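Local coordinates for protein Udp-n-acetylglucosamine pyrophosphorylase (Trypanosoma brucei, PDB 4BQH) that probably catalyses the transfer of a uridylyl group from UTP to N-acetyl-alpha-D-glucosamine 1-phosphate, giving UDP-N-acetyl-alpha-D-glucosamine and diphosphate, at residues A[118-123]-A[176-181]; A[130-135]-A[186-191]; A[149-154]-A[279-284]. One frame throughout, in Å; residues are numbered along the deposited sequence.

Contact 1 (A[118-123]-A[176-181]); sequences ILAGGS and LLVMTS
Ile118 turns CG1 anti to its carbonyl carbon (chi1 -57°) and Leu176 turns CG anti to its backbone N (chi1 179°), and the two side chains cross at a slant, CD1 of Ile118 3.6 Å from CD1 of Leu176. They sit on adjacent parallel strands of the central mixed sheet of the GT-A-type nucleotidyltransferase fold, and the chain between them includes helix 147-166, making a beta-alpha-beta crossover. Ile118 pairs with Val178 and Leu119 with Met179. Ile118 N gives a hydrogen bond to Leu177 O, Met179 N one to Ile118 O, and Ala120 N a more bent one to Met179 O, 135° at the hydrogen. Helix 147-166 packs on the side of Ile118, Leu176 and Ala120 through Phe148, His151 and Cys152. On the other face Leu119 and Met179 run side by side in the same direction, the bend at the Met179 thioether bringing CE 3.7 Å from Leu119 CD2; Val241 of helix 241-246 covers both. Gly121 and Gly122, which follow Ala120, begin a glycine-rich loop that in relatives binds the nucleotide. Just before them Ala120 CB lies 3.9 Å from Val178 CG1 and 3.3 Å from Met179 O, the carbonyl oxygen its own N-H holds.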
loop_
_atom_site.group_PDB
_atom_site.type_symbol
_atom_site.label_atom_id
_atom_site.label_comp_id
_atom_site.label_asym_id
_atom_site.label_seq_id
_atom_site.Cartn_x
_atom_site.Cartn_y
_atom_site.Cartn_z
ATOM N N ILE A 118 -1.761 -0.317 -5.689
ATOM C CA ILE A 118 -2.676 -0.566 -4.559
ATOM C C ILE A 118 -2.662 -2.054 -4.204
ATOM O O ILE A 118 -2.934 -2.911 -5.069
ATOM C CB ILE A 118 -4.153 -0.266 -4.920
ATOM C CG1 ILE A 118 -4.350 1.159 -5.395
ATOM C CG2 ILE A 118 -5.029 -0.567 -3.695
ATOM C CD1 ILE A 118 -5.800 1.467 -5.798
ATOM N N LEU A 119 -2.354 -2.386 -2.944
ATOM C CA LEU A 119 -2.413 -3.790 -2.494
ATOM C C LEU A 119 -3.881 -4.124 -2.252
ATOM O O LEU A 119 -4.518 -3.583 -1.312
ATOM C CB LEU A 119 -1.574 -3.971 -1.215
ATOM C CG LEU A 119 -0.116 -3.494 -1.284
ATOM C CD1 LEU A 119 0.472 -3.400 0.117
ATOM C CD2 LEU A 119 0.724 -4.432 -2.140
ATOM N N ALA A 120 -4.412 -4.990 -3.113
ATOM C CA ALA A 120 -5.850 -5.200 -3.228
ATOM C C ALA A 120 -6.270 -6.662 -3.178
ATOM O O ALA A 120 -7.289 -7.046 -3.769
ATOM C CB ALA A 120 -6.367 -4.536 -4.498
ATOM N N GLY A 121 -5.502 -7.472 -2.454
ATOM C CA GLY A 121 -5.759 -8.894 -2.392
ATOM C C GLY A 121 -6.665 -9.298 -1.248
ATOM O O GLY A 121 -7.164 -10.422 -1.230
ATOM N N GLY A 122 -6.872 -8.397 -0.287
ATOM C CA GLY A 122 -7.618 -8.751 0.930
ATOM C C GLY A 122 -9.111 -8.515 0.805
ATOM O O GLY A 122 -9.560 -7.608 0.072
ATOM N N SER A 123 -9.877 -9.317 1.537
ATOM C CA SER A 123 -11.315 -9.145 1.603
ATOM C C SER A 123 -11.736 -8.259 2.784
ATOM O O SER A 123 -10.920 -7.905 3.644
ATOM C CB SER A 123 -12.003 -10.508 1.695
ATOM O OG SER A 123 -12.085 -10.955 3.036
ATOM N N LEU A 176 -2.089 3.394 -12.489
ATOM C CA LEU A 176 -2.661 2.741 -11.328
ATOM C C LEU A 176 -2.493 1.238 -11.519
ATOM O O LEU A 176 -2.944 0.660 -12.524
ATOM C CB LEU A 176 -4.154 3.099 -11.178
ATOM C CG LEU A 176 -4.850 2.430 -9.984
ATOM C CD1 LEU A 176 -4.170 2.790 -8.666
ATOM C CD2 LEU A 176 -6.314 2.808 -9.920
ATOM N N LEU A 177 -1.833 0.610 -10.550
ATOM C CA LEU A 177 -1.573 -0.827 -10.589
ATOM C C LEU A 177 -2.387 -1.433 -9.465
ATOM O O LEU A 177 -2.161 -1.100 -8.291
ATOM C CB LEU A 177 -0.076 -1.077 -10.347
ATOM C CG LEU A 177 0.939 -0.143 -11.013
ATOM C CD1 LEU A 177 2.349 -0.609 -10.649
ATOM C CD2 LEU A 177 0.708 -0.136 -12.518
ATOM N N VAL A 178 -3.361 -2.271 -9.814
ATOM C CA VAL A 178 -4.257 -2.826 -8.804
ATOM C C VAL A 178 -3.856 -4.294 -8.583
ATOM O O VAL A 178 -4.050 -5.126 -9.471
ATOM C CB VAL A 178 -5.731 -2.725 -9.269
ATOM C CG1 VAL A 178 -6.672 -3.326 -8.223
ATOM C CG2 VAL A 178 -6.071 -1.268 -9.522
ATOM N N MET A 179 -3.265 -4.590 -7.424
ATOM C CA MET A 179 -2.754 -5.935 -7.190
ATOM C C MET A 179 -3.813 -6.804 -6.531
ATOM O O MET A 179 -4.045 -6.750 -5.329
ATOM C CB MET A 179 -1.440 -5.955 -6.386
ATOM C CG MET A 179 -0.807 -7.352 -6.500
ATOM S SD MET A 179 0.797 -7.436 -5.678
ATOM C CE MET A 179 0.284 -7.606 -3.986
ATOM N N THR A 180 -4.451 -7.614 -7.358
ATOM C CA THR A 180 -5.604 -8.397 -6.939
ATOM C C THR A 180 -5.113 -9.734 -6.359
ATOM O O THR A 180 -3.917 -10.001 -6.303
ATOM C CB THR A 180 -6.490 -8.657 -8.156
ATOM O OG1 THR A 180 -5.677 -9.228 -9.193
ATOM C CG2 THR A 180 -7.097 -7.332 -8.667
ATOM N N SER A 181 -6.055 -10.571 -5.938
ATOM C CA SER A 181 -5.766 -11.991 -5.757
ATOM C C SER A 181 -6.246 -12.768 -6.983
ATOM O O SER A 181 -7.074 -12.274 -7.768
ATOM C CB SER A 181 -6.446 -12.534 -4.493
ATOM O OG SER A 181 -7.865 -12.593 -4.637
#

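Contact 2 (A[130-135]-A[186-191]); sequences DKPKGF and AETQRF
Pro132 CA lies 7.4 Å from Thr188 CA and Phe135 CA 7.9 Å from Phe191 CA, where the loop leading from strand 129-130 to helix 147-166 meets helix 185-194, which follows strand 175-180 in the GT-A-type domain. Segment 130-135 turns a corner at Lys131 and then closes into a short 3-10 turn, Phe135 N bonding Pro132 O, whereas 186-191 is regular helix. The turn brings the Pro132 and Phe135 rings together, with Pro132 CD over the centre of one face of the phenyl ring, 3.6 Å above its plane. The opposite face carries Phe191. The two phenyl rings form a face-to-face stack, centroids 3.9 Å apart and planes 14° from parallel, the side chains running past each other in opposite directions. With CG anti to the backbone N (chi1 -175°), Phe191 sets CG over the centre of the Phe135 ring. Its CB makes a tight approach to Phe135 CZ, 3.3 Å. At the ring edge CZ also comes 3.5 Å from Glu187 O, the helix carbonyl that accepts the N-H of Phe191. Glu187 and Pro132 meet tip to tip, Glu187 CD 3.7 Å from Pro132 CD. Thr188 OG1 lies beside Pro132 CG, but its hydrogen bond goes to Asn184 O, in the residue just before the helix. Phe148 of helix 147-166 touches Phe135, Thr188 and Phe191. The attraction is thus mainly dispersion between flat groups, with Phe135 sandwiched between Pro132 and Phe191. A ring C-H edge set against the Glu187 carbonyl may add a small electrostatic gain, while Lys131 NZ, 5.4 Å from Glu187 OE1, can offer the carboxylate long-range attraction but makes no salt bridge with it.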
loop_
_atom_site.group_PDB
_atom_site.type_symbol
_atom_site.label_atom_id
_atom_site.label_comp_id
_atom_site.label_asym_id
_atom_site.label_seq_id
_atom_site.Cartn_x
_atom_site.Cartn_y
_atom_site.Cartn_z
ATOM N N ASP A 130 -18.129 -9.605 2.720
ATOM C CA ASP A 130 -17.480 -10.670 1.939
ATOM C C ASP A 130 -17.220 -10.319 0.474
ATOM O O ASP A 130 -17.534 -11.088 -0.443
ATOM C CB ASP A 130 -18.255 -11.991 2.069
ATOM C CG ASP A 130 -17.997 -12.695 3.407
ATOM O OD1 ASP A 130 -18.063 -12.035 4.474
ATOM O OD2 ASP A 130 -17.729 -13.917 3.389
ATOM N N LYS A 131 -16.641 -9.144 0.273
ATOM C CA LYS A 131 -16.226 -8.666 -1.036
ATOM C C LYS A 131 -14.804 -8.114 -0.850
ATOM O O LYS A 131 -14.348 -8.031 0.280
ATOM C CB LYS A 131 -17.197 -7.585 -1.513
ATOM C CG LYS A 131 -18.486 -8.174 -2.081
ATOM C CD LYS A 131 -19.614 -7.159 -2.111
ATOM C CE LYS A 131 -20.922 -7.800 -2.563
ATOM N NZ LYS A 131 -20.849 -8.214 -4.000
ATOM N N PRO A 132 -14.096 -7.770 -1.944
ATOM C CA PRO A 132 -12.761 -7.202 -1.744
ATOM C C PRO A 132 -12.839 -5.930 -0.935
ATOM O O PRO A 132 -13.816 -5.178 -1.034
ATOM C CB PRO A 132 -12.284 -6.922 -3.181
ATOM C CG PRO A 132 -13.025 -7.916 -3.989
ATOM C CD PRO A 132 -14.395 -7.923 -3.382
ATOM N N LYS A 133 -11.826 -5.683 -0.120
ATOM C CA LYS A 133 -11.861 -4.515 0.760
ATOM C C LYS A 133 -12.017 -3.183 0.041
ATOM O O LYS A 133 -12.643 -2.267 0.581
ATOM C CB LYS A 133 -10.645 -4.476 1.707
ATOM C CG LYS A 133 -10.757 -3.343 2.731
ATOM C CD LYS A 133 -9.695 -3.405 3.808
ATOM C CE LYS A 133 -9.970 -4.536 4.802
ATOM N NZ LYS A 133 -8.892 -4.559 5.813
ATOM N N GLY A 134 -11.476 -3.071 -1.176
ATOM C CA GLY A 134 -11.617 -1.837 -1.948
ATOM C C GLY A 134 -13.059 -1.465 -2.274
ATOM O O GLY A 134 -13.354 -0.307 -2.574
ATOM N N PHE A 135 -13.955 -2.445 -2.214
ATOM C CA PHE A 135 -15.389 -2.194 -2.459
ATOM C C PHE A 135 -16.039 -1.510 -1.254
ATOM O O PHE A 135 -17.142 -0.927 -1.368
ATOM C CB PHE A 135 -16.165 -3.517 -2.704
ATOM C CG PHE A 135 -15.853 -4.235 -3.999
ATOM C CD1 PHE A 135 -14.585 -4.243 -4.562
ATOM C CD2 PHE A 135 -16.844 -4.998 -4.613
ATOM C CE1 PHE A 135 -14.324 -4.951 -5.720
ATOM C CE2 PHE A 135 -16.587 -5.697 -5.781
ATOM C CZ PHE A 135 -15.325 -5.676 -6.333
ATOM N N ALA A 186 -11.280 -11.073 -11.172
ATOM C CA ALA A 186 -12.397 -10.855 -12.090
ATOM C C ALA A 186 -13.446 -9.930 -11.500
ATOM O O ALA A 186 -13.914 -9.012 -12.164
ATOM C CB ALA A 186 -13.013 -12.194 -12.478
ATOM N N GLU A 187 -13.821 -10.162 -10.247
ATOM C CA GLU A 187 -14.838 -9.335 -9.623
ATOM C C GLU A 187 -14.320 -7.905 -9.429
ATOM O O GLU A 187 -15.089 -6.952 -9.543
ATOM C CB GLU A 187 -15.365 -9.966 -8.323
ATOM C CG GLU A 187 -14.444 -9.873 -7.116
ATOM C CD GLU A 187 -14.983 -10.620 -5.902
ATOM O OE1 GLU A 187 -16.132 -10.369 -5.494
ATOM O OE2 GLU A 187 -14.250 -11.464 -5.359
ATOM N N THR A 188 -13.015 -7.762 -9.189
ATOM C CA THR A 188 -12.415 -6.421 -9.082
ATOM C C THR A 188 -12.474 -5.663 -10.423
ATOM O O THR A 188 -12.886 -4.500 -10.477
ATOM C CB THR A 188 -10.978 -6.470 -8.520
ATOM O OG1 THR A 188 -10.993 -7.122 -7.231
ATOM C CG2 THR A 188 -10.405 -5.023 -8.351
ATOM N N GLN A 189 -12.106 -6.332 -11.509
ATOM C CA GLN A 189 -12.158 -5.676 -12.831
ATOM C C GLN A 189 -13.582 -5.277 -13.175
ATOM O O GLN A 189 -13.803 -4.182 -13.694
ATOM C CB GLN A 189 -11.598 -6.587 -13.903
ATOM C CG GLN A 189 -10.113 -6.848 -13.727
ATOM C CD GLN A 189 -9.472 -7.331 -14.990
ATOM O OE1 GLN A 189 -9.632 -6.724 -16.040
ATOM N NE2 GLN A 189 -8.756 -8.430 -14.903
ATOM N N ARG A 190 -14.536 -6.160 -12.865
ATOM C CA ARG A 190 -15.967 -5.870 -13.078
ATOM C C ARG A 190 -16.434 -4.622 -12.335
ATOM O O ARG A 190 -17.121 -3.774 -12.891
ATOM C CB ARG A 190 -16.827 -7.062 -12.668
ATOM C CG ARG A 190 -16.996 -8.105 -13.751
ATOM C CD ARG A 190 -18.245 -8.930 -13.444
ATOM N NE ARG A 190 -18.499 -9.952 -14.457
ATOM C CZ ARG A 190 -19.218 -9.765 -15.563
ATOM N NH1 ARG A 190 -19.762 -8.581 -15.832
ATOM N NH2 ARG A 190 -19.382 -10.770 -16.411
ATOM N N PHE A 191 -16.075 -4.525 -11.064
ATOM C CA PHE A 191 -16.399 -3.353 -10.248
ATOM C C PHE A 191 -15.847 -2.067 -10.878
ATOM O O PHE A 191 -16.553 -1.076 -10.951
ATOM C CB PHE A 191 -15.848 -3.575 -8.828
ATOM C CG PHE A 191 -16.205 -2.503 -7.830
ATOM C CD1 PHE A 191 -17.498 -2.395 -7.324
ATOM C CD2 PHE A 191 -15.219 -1.633 -7.343
ATOM C CE1 PHE A 191 -17.811 -1.434 -6.370
ATOM C CE2 PHE A 191 -15.530 -0.657 -6.392
ATOM C CZ PHE A 191 -16.829 -0.558 -5.904
#

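Contact 3 (A[149-154]-A[279-284]); sequences MMHCEK and GNIDNL
His151 presents a face of its imidazole to Ile281, whose CD1 sits 3.8 Å from the ring centroid and 23° off the ring normal, a CH-pi contact. The methyl is shifted toward the rim, nearest ND1 at 3.5 Å. A chi2 of 44° places Ile281 CD1 on this face, and the two side chains cross at an angle. In the plane of the same ring, NE2 meets a water at 2.9 Å that donates to Asn280 O at 2.8 Å, bridging a gap too wide for a direct bond, and Asn283 O approaches the ring edge near CE1. One residue earlier on the helix, Met150 bends at its thioether and touches Leu284 CD1 with CE, 3.6 Å away. Lys154, one turn on from Met150, runs fully extended past CG to bring NZ to Leu284 O; that direct bond is weak (3.2 Å), and a second water, accepting from NZ and donating to the same oxygen, supports it. Ala286 O is the stronger partner of the ammonium group. The receiving loop is held by its own bonds: Asn280 to Asn283 form a type I turn, and Asn280 OD1 accepts from Asp282 N (2.8 Å) in an Asx turn. Helix 147-166 thus packs one side on the end of strand 275-280 and the loop leaving it, an alpha/beta layering characteristic of the GT-A fold, in which the loop after this central strand often carries an acidic residue beside the active site.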
loop_
_atom_site.group_PDB
_atom_site.type_symbol
_atom_site.label_atom_id
_atom_site.label_comp_id
_atom_site.label_asym_id
_atom_site.label_seq_id
_atom_site.Cartn_x
_atom_site.Cartn_y
_atom_site.Cartn_z
ATOM N N MET A 149 -12.908 4.045 -5.017
ATOM C CA MET A 149 -13.319 5.297 -5.627
ATOM C C MET A 149 -12.535 6.473 -5.078
ATOM O O MET A 149 -12.077 7.314 -5.845
ATOM C CB MET A 149 -14.823 5.525 -5.434
ATOM C CG MET A 149 -15.310 6.826 -6.044
ATOM S SD MET A 149 -17.099 6.698 -6.172
ATOM C CE MET A 149 -17.464 8.237 -7.011
ATOM N N MET A 150 -12.354 6.522 -3.756
ATOM C CA MET A 150 -11.621 7.631 -3.141
ATOM C C MET A 150 -10.135 7.626 -3.546
ATOM O O MET A 150 -9.564 8.690 -3.768
ATOM C CB MET A 150 -11.815 7.687 -1.626
ATOM C CG MET A 150 -13.203 8.225 -1.235
ATOM S SD MET A 150 -13.535 8.240 0.543
ATOM C CE MET A 150 -13.527 6.489 0.869
ATOM N N HIS A 151 -9.534 6.446 -3.660
ATOM C CA HIS A 151 -8.163 6.353 -4.196
ATOM C C HIS A 151 -8.051 6.941 -5.573
ATOM O O HIS A 151 -7.131 7.721 -5.833
ATOM C CB HIS A 151 -7.622 4.924 -4.198
ATOM C CG HIS A 151 -6.722 4.611 -3.016
ATOM N ND1 HIS A 151 -7.188 4.571 -1.748
ATOM C CD2 HIS A 151 -5.371 4.295 -2.948
ATOM C CE1 HIS A 151 -6.164 4.257 -0.888
ATOM N NE2 HIS A 151 -5.057 4.096 -1.616
ATOM N N CYS A 152 -8.985 6.600 -6.458
ATOM C CA CYS A 152 -8.936 7.080 -7.840
ATOM C C CYS A 152 -9.175 8.586 -7.937
ATOM O O CYS A 152 -8.574 9.266 -8.776
ATOM C CB CYS A 152 -9.929 6.316 -8.716
ATOM S SG CYS A 152 -9.528 4.557 -8.879
ATOM N N GLU A 153 -10.044 9.108 -7.078
ATOM C CA GLU A 153 -10.288 10.530 -7.062
ATOM C C GLU A 153 -9.079 11.296 -6.550
ATOM O O GLU A 153 -8.792 12.390 -7.024
ATOM C CB GLU A 153 -11.530 10.844 -6.227
ATOM C CG GLU A 153 -12.788 10.479 -6.971
ATOM C CD GLU A 153 -14.065 10.819 -6.210
ATOM O OE1 GLU A 153 -13.994 11.376 -5.098
ATOM O OE2 GLU A 153 -15.145 10.516 -6.756
ATOM N N LYS A 154 -8.329 10.714 -5.603
ATOM C CA LYS A 154 -7.091 11.353 -5.170
ATOM C C LYS A 154 -6.103 11.439 -6.342
ATOM O O LYS A 154 -5.459 12.465 -6.533
ATOM C CB LYS A 154 -6.469 10.609 -3.980
ATOM C CG LYS A 154 -7.262 10.795 -2.679
ATOM C CD LYS A 154 -6.764 9.864 -1.564
ATOM C CE LYS A 154 -7.442 10.183 -0.229
ATOM N NZ LYS A 154 -6.989 9.218 0.839
ATOM N N GLY A 279 0.858 1.165 -1.532
ATOM C CA GLY A 279 0.030 1.323 -0.322
ATOM C C GLY A 279 -1.106 0.344 -0.264
ATOM O O GLY A 279 -1.510 -0.205 -1.289
ATOM N N ASN A 280 -1.609 0.096 0.951
ATOM C CA ASN A 280 -2.734 -0.808 1.114
ATOM C C ASN A 280 -4.070 -0.065 0.930
ATOM O O ASN A 280 -4.231 1.052 1.422
ATOM C CB ASN A 280 -2.689 -1.401 2.526
ATOM C CG ASN A 280 -3.546 -2.649 2.666
ATOM O OD1 ASN A 280 -4.759 -2.658 2.407
ATOM N ND2 ASN A 280 -2.899 -3.729 3.103
ATOM N N ILE A 281 -5.012 -0.711 0.232
ATOM C CA ILE A 281 -6.331 -0.133 0.010
ATOM C C ILE A 281 -7.065 0.130 1.325
ATOM O O ILE A 281 -7.999 0.921 1.345
ATOM C CB ILE A 281 -7.193 -1.000 -0.950
ATOM C CG1 ILE A 281 -8.444 -0.231 -1.472
ATOM C CG2 ILE A 281 -7.615 -2.286 -0.283
ATOM C CD1 ILE A 281 -8.244 1.203 -1.926
ATOM N N ASP A 282 -6.627 -0.515 2.417
ATOM C CA ASP A 282 -7.285 -0.300 3.736
ATOM C C ASP A 282 -7.057 1.064 4.398
ATOM O O ASP A 282 -7.710 1.390 5.395
ATOM C CB ASP A 282 -6.958 -1.447 4.723
ATOM C CG ASP A 282 -5.544 -1.384 5.312
ATOM O OD1 ASP A 282 -4.781 -0.399 5.123
ATOM O OD2 ASP A 282 -5.165 -2.373 6.005
ATOM N N ASN A 283 -6.145 1.860 3.850
ATOM C CA ASN A 283 -5.763 3.096 4.509
ATOM C C ASN A 283 -6.628 4.237 4.020
ATOM O O ASN A 283 -6.401 4.774 2.931
ATOM C CB ASN A 283 -4.294 3.403 4.248
ATOM C CG ASN A 283 -3.820 4.617 5.006
ATOM O OD1 ASN A 283 -4.574 5.208 5.783
ATOM N ND2 ASN A 283 -2.585 5.013 4.776
ATOM N N LEU A 284 -7.627 4.610 4.819
ATOM C CA LEU A 284 -8.537 5.668 4.398
ATOM C C LEU A 284 -7.818 6.999 4.212
ATOM O O LEU A 284 -8.266 7.843 3.418
ATOM C CB LEU A 284 -9.650 5.860 5.435
ATOM C CG LEU A 284 -10.770 6.846 5.056
ATOM C CD1 LEU A 284 -11.572 6.378 3.841
ATOM C CD2 LEU A 284 -11.713 7.057 6.249
HETATM O O HOH W 1 -2.920 3.160 0.036
HETATM O O HOH W 2 -9.627 7.945 1.014
#

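How the contacts relate
Contacts 1 and 3 belong to the sheet and lie equally near the middle of the chain: strand 114-119 pairs with strands 175-180 and 275-280, so Ile118 meets both Leu176 and Ile281. The centre of contact 2 lies about 17 Å from the chain centre; contacts 2 and 3 are both partly buried, while contact 1 is buried. Helix 147-166 of contact 3 also covers the Ile118 and Leu176 side of contact 1 and, through Phe148, touches contact 2. Chemistry follows place: backbone bonding and aliphatic packing in contact 1, stacked rings in contact 2, water bridges beside apolar contacts in contact 3. Loop 130-135 of contact 2 also touches contacts 1 and 3, Lys133 N probably bonding Gly122 O.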